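Local structure of succinoglycan biosynthesis protein (Bacillus cereus ATCC 14579, 3B55) at residues R124-G129 against Q155-P160; F252-Q257 against A291-E296. The protein binds a calcium ion and is of unproven function, probably a hydrolase related to erythromycin esterases, perhaps with a part in succinoglycan biosynthesis. The protein carries 1 engineered substitution. One frame throughout, in Å; residues are numbered along the deposited sequence.

Contact 1. Residues R124-G129 against Q155-P160; sequences RYVLTG and QYNANP
N157 starts out toward the facing helix, and its chi1 of -75°, with CG anti to its own carbonyl carbon and beside its backbone N, keeps the amide over the carbonyl of V126. The approach is close: N157 CB lies 3.4 Å from V126 O, and the amide carbon CG of N157 is 3.7 Å from V126 O. CB and CG2 of V126 stand farther back, each about 4.1 Å from the end of the N157 side chain. Both residues are buried, and a short polar side chain suits a place beside a main-chain carbonyl near a helix end. These helices, 116-128 and 144-158, form the connection of a beta-alpha-beta crossover from strand 109-112 to its parallel neighbour, the edge strand 167-172. V126 also rests on V168 of that strand, an apolar surface for which a compact branched residue is well shaped. Helix 116-128 ends two residues after V126. T128 OG1 turns back to donate to R124 O at 2.6 Å, while T128 N reaches R124 O at 2.9 Å from the opposite face of the carbonyl plane. At G129, phi becomes positive (76°), a conformation easiest for a residue without a side chain, and G129 N still bonds to Y125 O at 2.7 Å.

Contact 2. Residues F252-Q257 against A291-E296; sequences FAWIKQ and AKWTEE
An antiparallel pair of helices is bridged here by one large side chain: W293, on helix 278-298, reaches across to A253, W254 and Q257 on helix 250-268. The axes of the two short segments run almost exactly antiparallel, 12.0 Å apart at their closest, a separation that suits an indole. With CG anti to the backbone N (chi1 179°), W293 extends straight toward the partner helix, and its ring is met in three ways. Q257 lies over one face: its amide is stacked on the indole with the two planes 15° apart, NE2 of Q257 3.5 Å from CD1 of W293. Its chi1, likewise anti, sets CG of Q257 over the same face as a CH-pi contact, 3.9 Å from the centroid of the five-membered ring of W293, and the bend at chi2 turns the amide onto that face. Glutamine suits the site because it offers both a methylene chain and a flat amide. Within the helix pair W254 points its first bond away, yet its ring swings back, and CH2 of W293 stands over the centre of the W254 face, 3.9 Å from CD2 of W254. This T-shaped (edge-to-face) pair has its planes at 64°. A253, probably small enough to fit beside the indole, has its carbonyl bonded by Q257 N; a water also donates to A253 O at 2.9 Å and accepts from W293 NE1 at 3.1 Å. The water lies in the indole plane at its edge, thus satisfying the one polar atom of a buried ring. H297, one turn further along helix 278-298, stacks on W293 as well.

In the fold
Following the chain from its N terminus, contact 1 closes first, joining 124-129 to 155-160 within the two-helix connection between strands 109-112 and 167-172. Contact 2 comes later and in series: it closes the chain between 252-257 and 291-296, so the two loops neither nest nor cross. Helix 278-298 then leads into strand 301-306, which lies next to strand 109-112 in the mixed sheet. Contact 1 therefore ties helices to the 167-172 edge of that sheet, whereas contact 2 ties helix 250-268 to the helix that leads into strand 301-306 and packs on it. Their centres are 21 Å apart, and their nearest atoms, about 8 Å apart, do not touch.

Contact 1. Residues R124-G129 against Q155-P160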
loop_
_atom_site.group_PDB
_atom_site.type_symbol
_atom_site.label_atom_id
_atom_site.label_comp_id
_atom_site.label_asym_id
_atom_site.label_seq_id
_atom_site.Cartn_x
_atom_site.Cartn_y
_atom_site.Cartn_z
ATOM N N ARG A 124 -11.521 0.691 -13.297
ATOM C CA ARG A 124 -12.571 0.586 -14.300
ATOM C C ARG A 124 -13.793 -0.111 -13.689
ATOM O O ARG A 124 -14.935 0.218 -14.014
ATOM C CB ARG A 124 -12.053 -0.197 -15.508
ATOM C CG ARG A 124 -13.097 -0.484 -16.575
ATOM C CD ARG A 124 -12.445 -1.033 -17.840
ATOM N NE ARG A 124 -13.425 -1.409 -18.859
ATOM C CZ ARG A 124 -14.124 -2.540 -18.843
ATOM N NH1 ARG A 124 -13.947 -3.411 -17.861
ATOM N NH2 ARG A 124 -14.996 -2.800 -19.808
ATOM N N TYR A 125 -13.545 -1.064 -12.796
ATOM C CA TYR A 125 -14.626 -1.783 -12.137
ATOM C C TYR A 125 -15.415 -0.904 -11.159
ATOM O O TYR A 125 -16.640 -0.981 -11.116
ATOM C CB TYR A 125 -14.082 -3.004 -11.396
ATOM C CG TYR A 125 -15.101 -3.662 -10.492
ATOM C CD1 TYR A 125 -16.140 -4.429 -11.015
ATOM C CD2 TYR A 125 -15.055 -3.467 -9.116
ATOM C CE1 TYR A 125 -17.116 -4.982 -10.180
ATOM C CE2 TYR A 125 -16.018 -4.013 -8.277
ATOM C CZ TYR A 125 -17.045 -4.768 -8.814
ATOM O OH TYR A 125 -17.999 -5.293 -7.974
ATOM N N VAL A 126 -14.733 -0.077 -10.372
ATOM C CA VAL A 126 -15.447 0.774 -9.428
ATOM C C VAL A 126 -16.060 1.998 -10.100
ATOM O O VAL A 126 -16.878 2.694 -9.506
ATOM C CB VAL A 126 -14.536 1.252 -8.258
ATOM C CG1 VAL A 126 -14.061 0.047 -7.450
ATOM C CG2 VAL A 126 -13.369 2.059 -8.785
ATOM N N LEU A 127 -15.662 2.258 -11.339
ATOM C CA LEU A 127 -16.190 3.397 -12.077
ATOM C C LEU A 127 -17.377 3.001 -12.935
ATOM O O LEU A 127 -18.358 3.733 -13.018
ATOM C CB LEU A 127 -15.120 4.002 -13.001
ATOM C CG LEU A 127 -14.333 5.240 -12.575
ATOM C CD1 LEU A 127 -15.309 6.336 -12.189
ATOM C CD2 LEU A 127 -13.405 4.917 -11.424
ATOM N N THR A 128 -17.275 1.845 -13.584
ATOM C CA THR A 128 -18.319 1.368 -14.485
ATOM C C THR A 128 -19.000 0.070 -14.079
ATOM O O THR A 128 -19.997 -0.313 -14.683
ATOM C CB THR A 128 -17.754 1.164 -15.898
ATOM O OG1 THR A 128 -16.776 0.116 -15.876
ATOM C CG2 THR A 128 -17.095 2.435 -16.389
ATOM N N GLY A 129 -18.468 -0.610 -13.069
ATOM C CA GLY A 129 -19.062 -1.865 -12.639
ATOM C C GLY A 129 -18.744 -3.009 -13.589
ATOM O O GLY A 129 -19.214 -4.128 -13.397
ATOM N N GLN A 155 -20.308 0.707 -5.427
ATOM C CA GLN A 155 -21.622 1.175 -4.994
ATOM C C GLN A 155 -21.588 2.649 -4.608
ATOM O O GLN A 155 -22.455 3.432 -5.005
ATOM C CB GLN A 155 -22.117 0.341 -3.806
ATOM C CG GLN A 155 -22.494 -1.081 -4.169
ATOM C CD GLN A 155 -23.012 -1.867 -2.976
ATOM O OE1 GLN A 155 -22.416 -2.866 -2.565
ATOM N NE2 GLN A 155 -24.126 -1.415 -2.413
ATOM N N TYR A 156 -20.584 3.022 -3.827
ATOM C CA TYR A 156 -20.432 4.402 -3.401
ATOM C C TYR A 156 -20.344 5.333 -4.611
ATOM O O TYR A 156 -20.933 6.413 -4.611
ATOM C CB TYR A 156 -19.175 4.540 -2.535
ATOM C CG TYR A 156 -18.917 5.942 -2.043
ATOM C CD1 TYR A 156 -18.308 6.895 -2.864
ATOM C CD2 TYR A 156 -19.318 6.333 -0.766
ATOM C CE1 TYR A 156 -18.106 8.203 -2.420
ATOM C CE2 TYR A 156 -19.122 7.639 -0.314
ATOM C CZ TYR A 156 -18.519 8.564 -1.143
ATOM O OH TYR A 156 -18.326 9.849 -0.690
ATOM N N ASN A 157 -19.619 4.903 -5.642
ATOM C CA ASN A 157 -19.442 5.708 -6.851
ATOM C C ASN A 157 -20.688 5.844 -7.744
ATOM O O ASN A 157 -20.793 6.789 -8.527
ATOM C CB ASN A 157 -18.284 5.147 -7.688
ATOM C CG ASN A 157 -16.927 5.474 -7.103
ATOM O OD1 ASN A 157 -15.890 5.027 -7.603
ATOM N ND2 ASN A 157 -16.923 6.251 -6.032
ATOM N N ALA A 158 -21.630 4.913 -7.630
ATOM C CA ALA A 158 -22.838 4.964 -8.450
ATOM C C ALA A 158 -24.003 5.638 -7.730
ATOM O O ALA A 158 -25.074 5.816 -8.310
ATOM C CB ALA A 158 -23.239 3.553 -8.886
ATOM N N ASN A 159 -23.787 6.004 -6.468
ATOM C CA ASN A 159 -24.807 6.662 -5.654
ATOM C C ASN A 159 -24.768 8.146 -6.007
ATOM O O ASN A 159 -23.760 8.816 -5.786
ATOM C CB ASN A 159 -24.493 6.466 -4.166
ATOM C CG ASN A 159 -25.569 7.030 -3.251
ATOM O OD1 ASN A 159 -26.274 7.978 -3.598
ATOM N ND2 ASN A 159 -25.691 6.448 -2.065
ATOM N N PRO A 160 -25.879 8.682 -6.536
ATOM C CA PRO A 160 -26.027 10.086 -6.945
ATOM C C PRO A 160 -25.948 11.089 -5.798
ATOM O O PRO A 160 -25.820 12.291 -6.025
ATOM C CB PRO A 160 -27.415 10.122 -7.600
ATOM C CG PRO A 160 -27.804 8.651 -7.774
ATOM C CD PRO A 160 -27.170 7.979 -6.613
#

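Contact 2. Residues F252-Q257 against A291-E296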
loop_
_atom_site.group_PDB
_atom_site.type_symbol
_atom_site.label_atom_id
_atom_site.label_comp_id
_atom_site.label_asym_id
_atom_site.label_seq_id
_atom_site.Cartn_x
_atom_site.Cartn_y
_atom_site.Cartn_z
ATOM N N PHE A 252 -3.146 14.182 -20.044
ATOM C CA PHE A 252 -1.754 14.047 -20.441
ATOM C C PHE A 252 -0.948 13.699 -19.197
ATOM O O PHE A 252 0.097 13.050 -19.277
ATOM C CB PHE A 252 -1.233 15.344 -21.057
ATOM C CG PHE A 252 0.245 15.319 -21.352
ATOM C CD1 PHE A 252 1.165 15.794 -20.418
ATOM C CD2 PHE A 252 0.719 14.790 -22.554
ATOM C CE1 PHE A 252 2.537 15.742 -20.679
ATOM C CE2 PHE A 252 2.087 14.734 -22.822
ATOM C CZ PHE A 252 2.996 15.208 -21.883
ATOM N N ALA A 253 -1.442 14.138 -18.045
ATOM C CA ALA A 253 -0.774 13.851 -16.783
ATOM C C ALA A 253 -0.793 12.344 -16.575
ATOM O O ALA A 253 0.221 11.744 -16.199
ATOM C CB ALA A 253 -1.490 14.560 -15.633
ATOM N N TRP A 254 -1.948 11.735 -16.829
ATOM C CA TRP A 254 -2.091 10.294 -16.685
ATOM C C TRP A 254 -1.120 9.557 -17.596
ATOM O O TRP A 254 -0.406 8.652 -17.162
ATOM C CB TRP A 254 -3.512 9.836 -17.036
ATOM C CG TRP A 254 -4.475 9.820 -15.884
ATOM C CD1 TRP A 254 -5.428 10.757 -15.593
ATOM C CD2 TRP A 254 -4.582 8.813 -14.873
ATOM N NE1 TRP A 254 -6.122 10.393 -14.464
ATOM C CE2 TRP A 254 -5.623 9.203 -14.000
ATOM C CE3 TRP A 254 -3.898 7.617 -14.617
ATOM C CZ2 TRP A 254 -6.000 8.437 -12.889
ATOM C CZ3 TRP A 254 -4.271 6.854 -13.515
ATOM C CH2 TRP A 254 -5.314 7.270 -12.664
ATOM N N ILE A 255 -1.106 9.942 -18.867
ATOM C CA ILE A 255 -0.240 9.306 -19.856
ATOM C C ILE A 255 1.215 9.344 -19.415
ATOM O O ILE A 255 1.904 8.327 -19.430
ATOM C CB ILE A 255 -0.387 9.994 -21.226
ATOM C CG1 ILE A 255 -1.856 9.941 -21.666
ATOM C CG2 ILE A 255 0.522 9.338 -22.247
ATOM C CD1 ILE A 255 -2.464 8.542 -21.669
ATOM N N LYS A 256 1.663 10.525 -19.009
ATOM C CA LYS A 256 3.029 10.729 -18.553
ATOM C C LYS A 256 3.391 9.772 -17.410
ATOM O O LYS A 256 4.491 9.217 -17.374
ATOM C CB LYS A 256 3.191 12.181 -18.100
ATOM C CG LYS A 256 4.601 12.583 -17.775
ATOM C CD LYS A 256 4.711 14.088 -17.639
ATOM C CE LYS A 256 6.131 14.479 -17.298
ATOM N NZ LYS A 256 7.068 13.816 -18.244
ATOM N N GLN A 257 2.453 9.569 -16.488
ATOM C CA GLN A 257 2.676 8.689 -15.350
ATOM C C GLN A 257 2.751 7.235 -15.800
ATOM O O GLN A 257 3.572 6.464 -15.290
ATOM C CB GLN A 257 1.565 8.858 -14.316
ATOM C CG GLN A 257 1.765 7.999 -13.083
ATOM C CD GLN A 257 3.076 8.280 -12.365
ATOM O OE1 GLN A 257 3.437 7.574 -11.424
ATOM N NE2 GLN A 257 3.793 9.309 -12.804
ATOM N N ALA A 291 2.393 7.004 -5.105
ATOM C CA ALA A 291 1.461 7.439 -4.075
ATOM C C ALA A 291 1.491 8.969 -4.015
ATOM O O ALA A 291 0.466 9.612 -3.779
ATOM C CB ALA A 291 1.860 6.857 -2.736
ATOM N N LYS A 292 2.669 9.548 -4.229
ATOM C CA LYS A 292 2.811 11.004 -4.210
ATOM C C LYS A 292 2.122 11.602 -5.431
ATOM O O LYS A 292 1.407 12.601 -5.326
ATOM C CB LYS A 292 4.287 11.414 -4.203
ATOM C CG LYS A 292 4.465 12.921 -4.202
ATOM C CD LYS A 292 5.867 13.353 -3.809
ATOM C CE LYS A 292 6.766 13.519 -5.015
ATOM N NZ LYS A 292 7.955 14.349 -4.660
ATOM N N TRP A 293 2.337 10.989 -6.589
ATOM C CA TRP A 293 1.708 11.464 -7.819
ATOM C C TRP A 293 0.170 11.539 -7.655
ATOM O O TRP A 293 -0.466 12.500 -8.090
ATOM C CB TRP A 293 2.059 10.522 -8.975
ATOM C CG TRP A 293 1.433 10.925 -10.261
ATOM C CD1 TRP A 293 1.959 11.759 -11.204
ATOM C CD2 TRP A 293 0.112 10.599 -10.706
ATOM N NE1 TRP A 293 1.043 11.979 -12.206
ATOM C CE2 TRP A 293 -0.100 11.280 -11.923
ATOM C CE3 TRP A 293 -0.916 9.800 -10.188
ATOM C CZ2 TRP A 293 -1.303 11.188 -12.637
ATOM C CZ3 TRP A 293 -2.117 9.708 -10.898
ATOM C CH2 TRP A 293 -2.298 10.401 -12.109
ATOM N N THR A 294 -0.414 10.525 -7.021
ATOM C CA THR A 294 -1.859 10.470 -6.810
ATOM C C THR A 294 -2.367 11.650 -5.982
ATOM O O THR A 294 -3.293 12.344 -6.379
ATOM C CB THR A 294 -2.259 9.162 -6.100
ATOM O OG1 THR A 294 -1.809 8.046 -6.875
ATOM C CG2 THR A 294 -3.779 9.081 -5.944
ATOM N N GLU A 295 -1.765 11.855 -4.817
ATOM C CA GLU A 295 -2.141 12.949 -3.934
ATOM C C GLU A 295 -1.953 14.298 -4.644
ATOM O O GLU A 295 -2.824 15.170 -4.593
ATOM C CB GLU A 295 -1.277 12.883 -2.661
ATOM C CG GLU A 295 -1.629 13.868 -1.539
ATOM C CD GLU A 295 -1.259 15.306 -1.868
ATOM O OE1 GLU A 295 -0.134 15.527 -2.366
ATOM O OE2 GLU A 295 -2.084 16.217 -1.624
ATOM N N GLU A 296 -0.822 14.463 -5.323
ATOM C CA GLU A 296 -0.543 15.720 -6.002
ATOM C C GLU A 296 -1.461 16.015 -7.186
ATOM O O GLU A 296 -1.782 17.175 -7.440
ATOM C CB GLU A 296 0.924 15.773 -6.448
ATOM C CG GLU A 296 1.919 15.645 -5.304
ATOM C CD GLU A 296 3.313 16.148 -5.667
ATOM O OE1 GLU A 296 3.899 15.631 -6.643
ATOM O OE2 GLU A 296 3.823 17.052 -4.968
HETATM O O HOH W 1 2.207 13.277 -14.786
#